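Long-range contacts in glycosyl hydrolases family 2, sugar binding domain protein (Bacteroides uniformis str. 3978 T3 ii, PDB 6D1P), which is a family 2 glycoside hydrolase from a human gut bacterium, a beta-glucuronidase that probably hydrolyses O-glycosidic bonds of glucuronides: residues I23-K28 / V197-V202; V202-I207 / I226-L231; W559-Q564 / Y611-Y616; L644-C649 / F671-L676. One frame throughout, in Å; residues are numbered along the deposited sequence.

Interaction 1 (I23-K28 / V197-V202); sequences IPTDRK and VYTPAV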
# COMPACT_ATOMS: atom_id res chain seq x y z
N ILE A 23 -1.29 -3.16 34.80
CA ILE A 23 -1.41 -2.73 36.20
C ILE A 23 -2.74 -3.22 36.77
O ILE A 23 -3.78 -3.04 36.12
CB ILE A 23 -1.30 -1.22 36.31
CG1 ILE A 23 -0.16 -0.69 35.43
CG2 ILE A 23 -0.99 -0.84 37.72
CD1 ILE A 23 -0.65 0.03 34.16
N PRO A 24 -2.75 -3.80 37.96
CA PRO A 24 -4.02 -4.15 38.61
C PRO A 24 -4.69 -2.93 39.25
O PRO A 24 -4.28 -2.49 40.33
CB PRO A 24 -3.62 -5.18 39.66
CG PRO A 24 -2.17 -5.49 39.40
CD PRO A 24 -1.60 -4.30 38.73
N THR A 25 -5.68 -2.37 38.57
CA THR A 25 -6.59 -1.42 39.19
C THR A 25 -7.93 -1.50 38.47
O THR A 25 -7.98 -1.68 37.25
CB THR A 25 -6.09 0.03 39.16
OG1 THR A 25 -7.18 0.90 39.48
CG2 THR A 25 -5.55 0.40 37.78
N ASP A 26 -9.01 -1.37 39.23
CA ASP A 26 -10.33 -1.38 38.64
C ASP A 26 -10.66 -0.07 37.95
O ASP A 26 -11.77 0.07 37.41
CB ASP A 26 -11.37 -1.68 39.73
CG ASP A 26 -11.17 -3.05 40.35
OD1 ASP A 26 -10.18 -3.72 39.97
OD2 ASP A 26 -11.97 -3.45 41.23
N ARG A 27 -9.74 0.88 37.93
CA ARG A 27 -9.97 2.23 37.42
C ARG A 27 -9.05 2.49 36.20
O ARG A 27 -7.88 2.84 36.35
CB ARG A 27 -9.76 3.25 38.59
CG ARG A 27 -10.04 4.72 38.28
CD ARG A 27 -8.73 5.48 38.03
NE ARG A 27 -8.85 6.93 38.19
CZ ARG A 27 -9.53 7.74 37.37
NH1 ARG A 27 -10.20 7.25 36.33
NH2 ARG A 27 -9.56 9.04 37.61
N LYS A 28 -9.59 2.31 34.99
CA LYS A 28 -8.83 2.58 33.77
C LYS A 28 -9.77 3.07 32.66
O LYS A 28 -10.95 2.74 32.65
CB LYS A 28 -8.05 1.34 33.32
CG LYS A 28 -8.69 0.02 33.71
CD LYS A 28 -7.75 -1.14 33.46
CE LYS A 28 -6.49 -1.05 34.30
NZ LYS A 28 -5.61 -2.26 34.13
N VAL A 197 -4.13 4.86 32.35
CA VAL A 197 -4.23 4.26 33.68
C VAL A 197 -3.40 5.05 34.68
O VAL A 197 -2.21 5.32 34.45
CB VAL A 197 -3.80 2.78 33.68
CG1 VAL A 197 -3.97 2.16 35.07
CG2 VAL A 197 -4.61 1.99 32.66
N TYR A 198 -4.02 5.41 35.80
CA TYR A 198 -3.38 6.13 36.89
C TYR A 198 -3.26 5.23 38.12
O TYR A 198 -4.20 4.49 38.44
CB TYR A 198 -4.19 7.38 37.28
CG TYR A 198 -4.59 8.32 36.17
CD1 TYR A 198 -3.64 9.08 35.51
CD2 TYR A 198 -5.93 8.49 35.82
CE1 TYR A 198 -4.00 9.97 34.51
CE2 TYR A 198 -6.29 9.38 34.81
CZ TYR A 198 -5.32 10.12 34.17
OH TYR A 198 -5.65 11.01 33.17
N THR A 199 -2.13 5.31 38.80
CA THR A 199 -1.89 4.56 40.03
C THR A 199 -1.14 5.45 41.01
O THR A 199 -0.47 6.41 40.61
CB THR A 199 -1.07 3.28 39.79
OG1 THR A 199 0.14 3.60 39.10
CG2 THR A 199 -1.86 2.28 38.98
N PRO A 200 -1.23 5.15 42.31
CA PRO A 200 -0.44 5.88 43.30
C PRO A 200 1.05 5.60 43.17
O PRO A 200 1.48 4.67 42.49
CB PRO A 200 -0.99 5.37 44.64
CG PRO A 200 -2.30 4.80 44.33
CD PRO A 200 -2.20 4.25 42.95
N ALA A 201 1.84 6.42 43.87
CA ALA A 201 3.28 6.19 43.94
C ALA A 201 3.58 4.77 44.39
O ALA A 201 4.56 4.15 43.94
CB ALA A 201 3.93 7.19 44.89
N VAL A 202 2.77 4.23 45.30
CA VAL A 202 2.86 2.85 45.73
C VAL A 202 1.56 2.17 45.33
O VAL A 202 0.48 2.73 45.55
CB VAL A 202 3.15 2.74 47.24
CG1 VAL A 202 2.98 1.31 47.72
CG2 VAL A 202 4.55 3.24 47.54
O HOH W 1 -6.38 4.81 36.09

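Interaction 2 (V202-I207 / I226-L231); sequences VHFEQI and IAFGGL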
# COMPACT_ATOMS: atom_id res chain seq x y z
N VAL A 202 2.77 4.23 45.30
CA VAL A 202 2.86 2.85 45.73
C VAL A 202 1.56 2.17 45.33
O VAL A 202 0.48 2.73 45.55
CB VAL A 202 3.15 2.74 47.24
CG1 VAL A 202 2.98 1.31 47.72
CG2 VAL A 202 4.55 3.24 47.54
N HIS A 203 1.66 0.98 44.74
CA HIS A 203 0.59 0.39 43.95
C HIS A 203 0.82 -1.11 43.90
O HIS A 203 1.91 -1.59 44.17
CB HIS A 203 0.59 0.97 42.53
CG HIS A 203 1.94 0.94 41.89
ND1 HIS A 203 2.78 2.03 41.87
CD2 HIS A 203 2.63 -0.08 41.32
CE1 HIS A 203 3.92 1.70 41.29
NE2 HIS A 203 3.86 0.42 40.94
N PHE A 204 -0.23 -1.83 43.51
CA PHE A 204 -0.07 -3.25 43.25
C PHE A 204 0.67 -3.45 41.94
O PHE A 204 0.29 -2.88 40.91
CB PHE A 204 -1.43 -3.95 43.20
CG PHE A 204 -2.31 -3.63 44.36
CD1 PHE A 204 -1.99 -4.09 45.63
CD2 PHE A 204 -3.45 -2.87 44.19
CE1 PHE A 204 -2.80 -3.80 46.71
CE2 PHE A 204 -4.27 -2.57 45.27
CZ PHE A 204 -3.94 -3.04 46.53
N GLU A 205 1.74 -4.24 41.97
CA GLU A 205 2.42 -4.62 40.74
C GLU A 205 1.89 -5.96 40.23
O GLU A 205 1.48 -6.07 39.07
CB GLU A 205 3.93 -4.66 40.96
CG GLU A 205 4.74 -4.42 39.69
CD GLU A 205 6.04 -3.67 39.95
OE1 GLU A 205 6.10 -2.46 39.62
OE2 GLU A 205 7.00 -4.29 40.47
N GLN A 206 1.85 -6.97 41.09
CA GLN A 206 1.40 -8.30 40.69
C GLN A 206 0.60 -8.93 41.82
O GLN A 206 0.89 -8.72 43.00
CB GLN A 206 2.61 -9.17 40.31
CG GLN A 206 2.28 -10.40 39.47
CD GLN A 206 3.53 -11.11 38.98
OE1 GLN A 206 3.64 -11.45 37.79
NE2 GLN A 206 4.49 -11.33 39.88
N ILE A 207 -0.42 -9.71 41.45
CA ILE A 207 -1.28 -10.41 42.40
C ILE A 207 -1.56 -11.81 41.89
O ILE A 207 -2.41 -12.02 41.02
CB ILE A 207 -2.60 -9.65 42.66
CG1 ILE A 207 -2.31 -8.33 43.39
CG2 ILE A 207 -3.61 -10.52 43.43
CD1 ILE A 207 -3.52 -7.70 44.00
N ILE A 226 1.53 -11.18 46.61
CA ILE A 226 1.27 -9.80 46.23
C ILE A 226 2.58 -9.03 46.22
O ILE A 226 3.33 -9.05 47.20
CB ILE A 226 0.28 -9.13 47.20
CG1 ILE A 226 -1.10 -9.77 47.06
CG2 ILE A 226 0.22 -7.62 46.94
CD1 ILE A 226 -2.18 -8.99 47.72
N ALA A 227 2.84 -8.32 45.12
CA ALA A 227 4.05 -7.53 44.95
C ALA A 227 3.69 -6.06 44.74
O ALA A 227 2.73 -5.75 44.04
CB ALA A 227 4.87 -8.04 43.78
N PHE A 228 4.48 -5.17 45.34
CA PHE A 228 4.22 -3.74 45.32
C PHE A 228 5.32 -2.99 44.57
O PHE A 228 6.51 -3.28 44.74
CB PHE A 228 4.10 -3.17 46.74
CG PHE A 228 2.84 -3.55 47.45
CD1 PHE A 228 2.81 -4.67 48.28
CD2 PHE A 228 1.68 -2.80 47.30
CE1 PHE A 228 1.64 -5.04 48.93
CE2 PHE A 228 0.51 -3.15 47.95
CZ PHE A 228 0.49 -4.27 48.78
N GLY A 229 4.91 -2.01 43.77
CA GLY A 229 5.83 -1.05 43.17
C GLY A 229 5.87 0.23 43.98
O GLY A 229 4.93 0.57 44.70
N GLY A 230 6.94 0.97 43.83
CA GLY A 230 7.27 1.94 44.84
C GLY A 230 8.02 1.22 45.94
O GLY A 230 8.40 0.05 45.81
N LEU A 231 8.20 1.93 47.06
CA LEU A 231 9.07 1.50 48.17
C LEU A 231 10.54 1.58 47.77
O LEU A 231 11.25 2.52 48.15
CB LEU A 231 8.73 0.08 48.64
CG LEU A 231 7.24 -0.25 48.70
CD1 LEU A 231 7.00 -1.72 49.01
CD2 LEU A 231 6.59 0.65 49.71

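Interaction 3 (W559-Q564 / Y611-Y616); sequences WHLKEQ and YVFQSY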
# COMPACT_ATOMS: atom_id res chain seq x y z
N TRP A 559 -19.50 -38.32 11.78
CA TRP A 559 -18.72 -39.52 12.07
C TRP A 559 -17.80 -39.32 13.28
O TRP A 559 -17.88 -40.07 14.26
CB TRP A 559 -17.90 -39.92 10.85
CG TRP A 559 -17.31 -41.25 11.07
CD1 TRP A 559 -16.14 -41.54 11.74
CD2 TRP A 559 -17.89 -42.51 10.71
NE1 TRP A 559 -15.95 -42.90 11.78
CE2 TRP A 559 -17.00 -43.52 11.16
CE3 TRP A 559 -19.06 -42.89 10.03
CZ2 TRP A 559 -17.25 -44.90 10.95
CZ3 TRP A 559 -19.31 -44.26 9.82
CH2 TRP A 559 -18.41 -45.24 10.29
N HIS A 560 -16.91 -38.32 13.21
CA HIS A 560 -15.99 -38.09 14.32
C HIS A 560 -16.73 -38.03 15.64
O HIS A 560 -16.32 -38.65 16.63
CB HIS A 560 -15.20 -36.79 14.12
CG HIS A 560 -14.02 -36.91 13.21
ND1 HIS A 560 -14.13 -36.96 11.84
CD2 HIS A 560 -12.69 -36.95 13.49
CE1 HIS A 560 -12.92 -37.05 11.31
NE2 HIS A 560 -12.03 -37.05 12.28
N LEU A 561 -17.84 -37.27 15.68
CA LEU A 561 -18.55 -37.06 16.94
C LEU A 561 -19.17 -38.35 17.46
O LEU A 561 -19.18 -38.60 18.67
CB LEU A 561 -19.62 -35.98 16.76
CG LEU A 561 -19.07 -34.55 16.59
CD1 LEU A 561 -20.18 -33.59 16.22
CD2 LEU A 561 -18.39 -34.09 17.86
N LYS A 562 -19.71 -39.17 16.56
CA LYS A 562 -20.31 -40.40 17.05
C LYS A 562 -19.23 -41.40 17.45
O LYS A 562 -19.46 -42.21 18.36
CB LYS A 562 -21.29 -40.99 16.04
CG LYS A 562 -20.69 -41.54 14.77
CD LYS A 562 -20.62 -43.06 14.79
CE LYS A 562 -20.28 -43.57 13.39
NZ LYS A 562 -20.10 -45.06 13.36
N GLU A 563 -18.04 -41.32 16.85
CA GLU A 563 -16.95 -42.19 17.29
C GLU A 563 -16.48 -41.81 18.69
O GLU A 563 -16.17 -42.69 19.50
CB GLU A 563 -15.80 -42.15 16.30
CG GLU A 563 -16.17 -42.71 14.93
CD GLU A 563 -16.55 -44.19 14.97
OE1 GLU A 563 -15.75 -45.02 14.50
OE2 GLU A 563 -17.66 -44.51 15.45
N GLN A 564 -16.46 -40.52 19.00
CA GLN A 564 -15.93 -40.11 20.30
C GLN A 564 -16.74 -40.67 21.46
O GLN A 564 -16.22 -40.74 22.58
CB GLN A 564 -15.84 -38.59 20.38
CG GLN A 564 -14.84 -38.08 19.35
CD GLN A 564 -14.45 -36.62 19.50
OE1 GLN A 564 -14.91 -35.92 20.40
NE2 GLN A 564 -13.60 -36.16 18.61
N TYR A 611 -24.75 -26.91 13.52
CA TYR A 611 -25.84 -27.65 14.16
C TYR A 611 -25.50 -29.12 14.33
O TYR A 611 -26.03 -29.77 15.25
CB TYR A 611 -27.12 -27.48 13.35
CG TYR A 611 -27.44 -26.01 13.17
CD1 TYR A 611 -27.96 -25.28 14.23
CD2 TYR A 611 -27.15 -25.33 11.98
CE1 TYR A 611 -28.21 -23.94 14.12
CE2 TYR A 611 -27.41 -23.96 11.86
CZ TYR A 611 -27.93 -23.28 12.95
OH TYR A 611 -28.21 -21.95 12.92
N VAL A 612 -24.64 -29.66 13.47
CA VAL A 612 -24.14 -31.01 13.71
C VAL A 612 -23.46 -31.08 15.06
O VAL A 612 -23.79 -31.93 15.89
CB VAL A 612 -23.20 -31.45 12.58
CG1 VAL A 612 -22.62 -32.79 12.90
CG2 VAL A 612 -23.96 -31.47 11.26
N PHE A 613 -22.55 -30.14 15.33
CA PHE A 613 -21.91 -30.09 16.64
C PHE A 613 -22.93 -29.82 17.74
O PHE A 613 -22.87 -30.45 18.81
CB PHE A 613 -20.81 -29.02 16.69
CG PHE A 613 -19.50 -29.46 16.08
CD1 PHE A 613 -18.62 -30.27 16.79
CD2 PHE A 613 -19.16 -29.10 14.79
CE1 PHE A 613 -17.45 -30.71 16.24
CE2 PHE A 613 -17.95 -29.52 14.22
CZ PHE A 613 -17.10 -30.33 14.94
N GLN A 614 -23.85 -28.89 17.50
CA GLN A 614 -24.78 -28.52 18.56
C GLN A 614 -25.66 -29.70 18.93
O GLN A 614 -25.89 -29.96 20.12
CB GLN A 614 -25.64 -27.33 18.12
CG GLN A 614 -26.45 -26.68 19.24
CD GLN A 614 -27.17 -25.41 18.77
OE1 GLN A 614 -27.91 -25.43 17.77
NE2 GLN A 614 -26.94 -24.30 19.47
N SER A 615 -26.11 -30.46 17.93
CA SER A 615 -26.98 -31.59 18.20
C SER A 615 -26.28 -32.66 19.03
O SER A 615 -26.97 -33.43 19.72
CB SER A 615 -27.46 -32.19 16.88
OG SER A 615 -26.40 -32.81 16.19
N TYR A 616 -24.95 -32.72 19.00
CA TYR A 616 -24.19 -33.71 19.77
C TYR A 616 -23.75 -33.18 21.12
O TYR A 616 -23.60 -33.96 22.07
CB TYR A 616 -22.95 -34.15 19.00
CG TYR A 616 -23.11 -35.33 18.06
CD1 TYR A 616 -22.93 -36.63 18.51
CD2 TYR A 616 -23.39 -35.14 16.71
CE1 TYR A 616 -23.05 -37.72 17.65
CE2 TYR A 616 -23.52 -36.22 15.84
CZ TYR A 616 -23.34 -37.51 16.32
OH TYR A 616 -23.44 -38.61 15.49

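Interaction 4 (L644-C649 / F671-L676); sequences LVYSNC and FPAAGL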
# COMPACT_ATOMS: atom_id res chain seq x y z
N LEU A 644 -31.53 -35.30 6.08
CA LEU A 644 -30.92 -35.52 7.38
C LEU A 644 -31.37 -34.43 8.34
O LEU A 644 -31.56 -33.28 7.95
CB LEU A 644 -29.39 -35.51 7.29
CG LEU A 644 -28.74 -36.31 6.15
CD1 LEU A 644 -27.24 -35.94 5.98
CD2 LEU A 644 -28.94 -37.80 6.34
N VAL A 645 -31.51 -34.78 9.61
CA VAL A 645 -31.90 -33.81 10.62
C VAL A 645 -30.91 -33.90 11.76
O VAL A 645 -30.54 -34.99 12.19
CB VAL A 645 -33.34 -34.05 11.12
CG1 VAL A 645 -33.65 -33.06 12.22
CG2 VAL A 645 -34.33 -33.89 9.98
N TYR A 646 -30.49 -32.75 12.26
CA TYR A 646 -29.54 -32.72 13.36
C TYR A 646 -30.28 -32.16 14.57
O TYR A 646 -30.56 -30.96 14.66
CB TYR A 646 -28.26 -31.96 12.98
CG TYR A 646 -27.44 -32.84 12.05
CD1 TYR A 646 -26.51 -33.76 12.58
CD2 TYR A 646 -27.66 -32.84 10.67
CE1 TYR A 646 -25.80 -34.61 11.74
CE2 TYR A 646 -26.96 -33.69 9.84
CZ TYR A 646 -26.03 -34.58 10.38
OH TYR A 646 -25.34 -35.43 9.55
N SER A 647 -30.62 -33.06 15.49
CA SER A 647 -31.32 -32.71 16.71
C SER A 647 -30.76 -33.51 17.87
O SER A 647 -30.29 -34.64 17.68
CB SER A 647 -32.83 -32.96 16.54
OG SER A 647 -33.50 -32.92 17.79
N ASN A 648 -30.77 -32.91 19.06
CA ASN A 648 -30.56 -33.62 20.31
C ASN A 648 -31.88 -34.03 20.98
O ASN A 648 -31.87 -34.40 22.16
CB ASN A 648 -29.73 -32.78 21.28
CG ASN A 648 -30.30 -31.39 21.46
OD1 ASN A 648 -31.32 -31.03 20.85
ND2 ASN A 648 -29.65 -30.60 22.30
N CYS A 649 -33.01 -33.91 20.27
CA CYS A 649 -34.28 -34.37 20.82
C CYS A 649 -34.37 -35.89 20.71
O CYS A 649 -33.95 -36.46 19.70
CB CYS A 649 -35.46 -33.72 20.08
SG CYS A 649 -35.79 -31.96 20.48
N PHE A 671 -25.35 -43.95 12.05
CA PHE A 671 -24.80 -42.92 11.18
C PHE A 671 -25.43 -43.00 9.79
O PHE A 671 -25.57 -44.09 9.23
CB PHE A 671 -23.29 -43.08 11.08
CG PHE A 671 -22.65 -42.20 10.04
CD1 PHE A 671 -22.21 -40.92 10.37
CD2 PHE A 671 -22.43 -42.67 8.75
CE1 PHE A 671 -21.59 -40.11 9.41
CE2 PHE A 671 -21.81 -41.87 7.80
CZ PHE A 671 -21.39 -40.58 8.12
N PRO A 672 -25.77 -41.85 9.17
CA PRO A 672 -25.55 -40.50 9.71
C PRO A 672 -26.78 -39.86 10.30
O PRO A 672 -27.88 -40.41 10.19
CB PRO A 672 -25.12 -39.72 8.47
CG PRO A 672 -26.01 -40.32 7.39
CD PRO A 672 -26.14 -41.81 7.74
N ALA A 673 -26.59 -38.68 10.90
CA ALA A 673 -27.65 -37.89 11.52
C ALA A 673 -28.27 -38.59 12.73
O ALA A 673 -29.42 -38.30 13.07
CB ALA A 673 -28.74 -37.51 10.51
N ALA A 674 -27.51 -39.48 13.38
CA ALA A 674 -27.95 -40.17 14.60
C ALA A 674 -29.32 -40.82 14.42
O ALA A 674 -30.19 -40.73 15.29
CB ALA A 674 -27.94 -39.24 15.81
N GLY A 675 -29.52 -41.49 13.28
CA GLY A 675 -30.79 -42.14 12.98
C GLY A 675 -31.90 -41.22 12.47
O GLY A 675 -32.86 -41.72 11.89
N LEU A 676 -31.80 -39.91 12.68
CA LEU A 676 -32.83 -38.96 12.24
C LEU A 676 -32.62 -38.64 10.76
O LEU A 676 -32.17 -37.56 10.36
CB LEU A 676 -32.80 -37.71 13.11
CG LEU A 676 -32.69 -38.05 14.60
CD1 LEU A 676 -32.59 -36.82 15.50
CD2 LEU A 676 -33.85 -38.99 15.06
O HOH W 2 -29.41 -35.82 14.46

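Interaction 1 (I23-K28 / V197-V202)
Strand 194-199 belongs to an antiparallel sheet of the sugar-binding domain, and the N-terminal loop 23-28 folds over it just before the chain enters the edge strand 28-30. Val197 gives up the most surface, and its two methyls serve different neighbours. CG1, anti to the backbone N, rests on Thr25 CG2 at 3.6 Å and faces Ile23 CD1 at 4.0 Å. CG2 lies against Lys28 CB at 3.6 Å, the two side chains running alongside and pointing the same way. A beta-branched valine suits a strand and can fill both directions at once. Lys28 bends at chi3 (63°), so that NZ turns back to Ile23 O at 2.8 Å and closes the loop, while its charge is balanced by a salt bridge to Glu110. Thr25 is placed by an ST turn: its OG1 accepts from Arg27 N at 3.0 Å, leaving CG2 for Val197.

Tyr198 points from the opposite side of the strand. There Arg27 CG is anti to the backbone N, and a bend at chi2 (-101°) carries the guanidinium to the tyrosine. CD2, on the rim of the tyrosine ring, sits over the centre of the flat guanidinium, 4.0 Å from Arg27 CZ. The planes are 68° apart, so ring edge meets guanidinium face. Tyr198 OH bonds to Glu99 N, and Pro101 touches both side chains. With no direct hydrogen bond joining the segments, one water links the backbones, accepting from Tyr198 N and donating to Arg27 O.

Interaction 2 (V202-I207 / I226-L231)
Phe204 overlaps Phe228 with one flank of its ring: CD1 comes to 3.5 Å from Phe228 CE2, and CE1 lies almost as near. The rings point the same way with their planes at 42°, an oblique pairing in which each CG is anti to its own carbonyl carbon. Further along the same face, Ile207 and Ile226 lie side by side, CG1 to CG1 at 4.1 Å. This apolar face turns inward in the beta-sandwich domain: Phe204 packs on Leu290 and Leu297, and Phe228 meets Phe241 edge-to-face.

The backbones form the antiparallel hairpin of strands 203-213 and 219-229. His203 and Gly229 make a hydrogen-bonded pair, with Gly229 N donating to His203 O at 3.1 Å. A classic beta bulge follows, where Glu205 and Gln206 both face Ala227. Ala227 O takes a short bond from Glu205 N, 2.7 Å, and a weak one from Gln206 N, while Ala227 N returns a nearly straight bond (169°) to Gln206 O.

On the other face His203, its CG between the backbone N and the carbonyl carbon (chi1 49°), lays its ring over the Gly229 peptide, NE2 only 3.3 Å from Gly229 CA. A CB at Gly229 would run into the imidazole in this position, which explains why glycine suits the place. Gly230 has backbone angles only glycine tolerates easily and lies against Val202 CG2. His203 ND1 is bonded to Pro200 O; as that carbonyl can only accept, ND1 probably carries a proton, and the ring is held flat over the glycine peptide.

Interaction 3 (W559-Q564 / Y611-Y616)
Leu561 carries this contact between two helices of the TIM barrel domain, reaching across to three side chains at once. Its CB stands over the face of the Tyr616 ring, 3.7 Å from the centroid and 6° off the normal, a nearly vertical CH-pi contact. CD1 continues past the ring, meeting Tyr616 CD2 at 3.6 Å and Phe613 CD1 at 3.7 Å, with Val612 CG1 a little farther off. A branched, flexible leucine suits this place because CB can cover the tyrosine face while the terminal methyls reach on to Phe613. The tyrosine hydroxyl extends to Lys562, where OH touches CB at 3.3 Å.

The second shell fixes these groups. Tyr616 OH is bonded to Asp558, one turn earlier on the leucine's helix, and Arg666 makes a cation-pi contact with the ring; Phe613 is stacked on Phe575. Lys562 turns away, its CE over the face of the Trp559 ring and NZ in a salt bridge with Glu563 OE2. An alanine at Tyr616 would remove ring and hydroxyl, and would probably uncover Leu561 CB and cost Asp558 one of its partners.

Helices 550-564 and 609-617 run nearly parallel, their local axes at 17° and 10.5 Å apart, and beyond the second one Val612 and Ser615 pack on Tyr646 of strand 641-647.

Interaction 4 (L644-C649 / F671-L676)
Strand 641-647, the middle of a three-stranded antiparallel sheet in the DUF4982 domain, is crossed by loop 671-676, which makes a tight turn before joining the sheet as strand 677-680. In that turn Leu676 N bonds to Ala673 O at 2.9 Å, and Leu676 O then accepts from Val645 N at 3.0 Å. Leu676 can be followed outward: CB lies near Val645 CB and Val645 O, CG, anti to the carbonyl carbon (chi1 -45°), leads on, and CD1 ends against Ser647, 4.0 Å from its CB. Leucine's length suits this run along the strand.

Ala673 fills the other side. Its small CB fits beside Leu644 CB at 3.8 Å and over the rim of one face of the Tyr646 ring, while Leu644 CD2 crosses cis-Pro672. Tyr646 OH and Ala673 N both bond to Asp558 OD1 of helix 550-564. A leucine at Tyr646 would remove the hydroxyl and the flat ring, and would probably cost strand 641-647 its tie to Asp558 and Ala673 CB the face it rests on. One water joins the backbones, donating to Val645 O at 2.7 Å and Ala673 O at 2.8 Å and accepting from Ser647 N.

The four contacts fall into two pairs, in series along the chain. Interactions 1 and 2, with centres 10 Å apart, share Val202: strand 194-199 of the sugar-binding domain runs into strand 203-213 of the next beta domain, and Pro24 packs on the backbone of Phe204 and Glu205, so the N-terminal loop bridges both domains. Interactions 3 and 4, with centres 9 Å apart, touch where Ser615 meets Asn648 and Trp559 meets Phe671, joining the TIM barrel domain to the DUF4982 domain. Interactions 1 and 4 lie on opposite sides of the chain's centre, centres about 54 Å apart. Each pair thus marks an interface between successive domains of this multidomain chain.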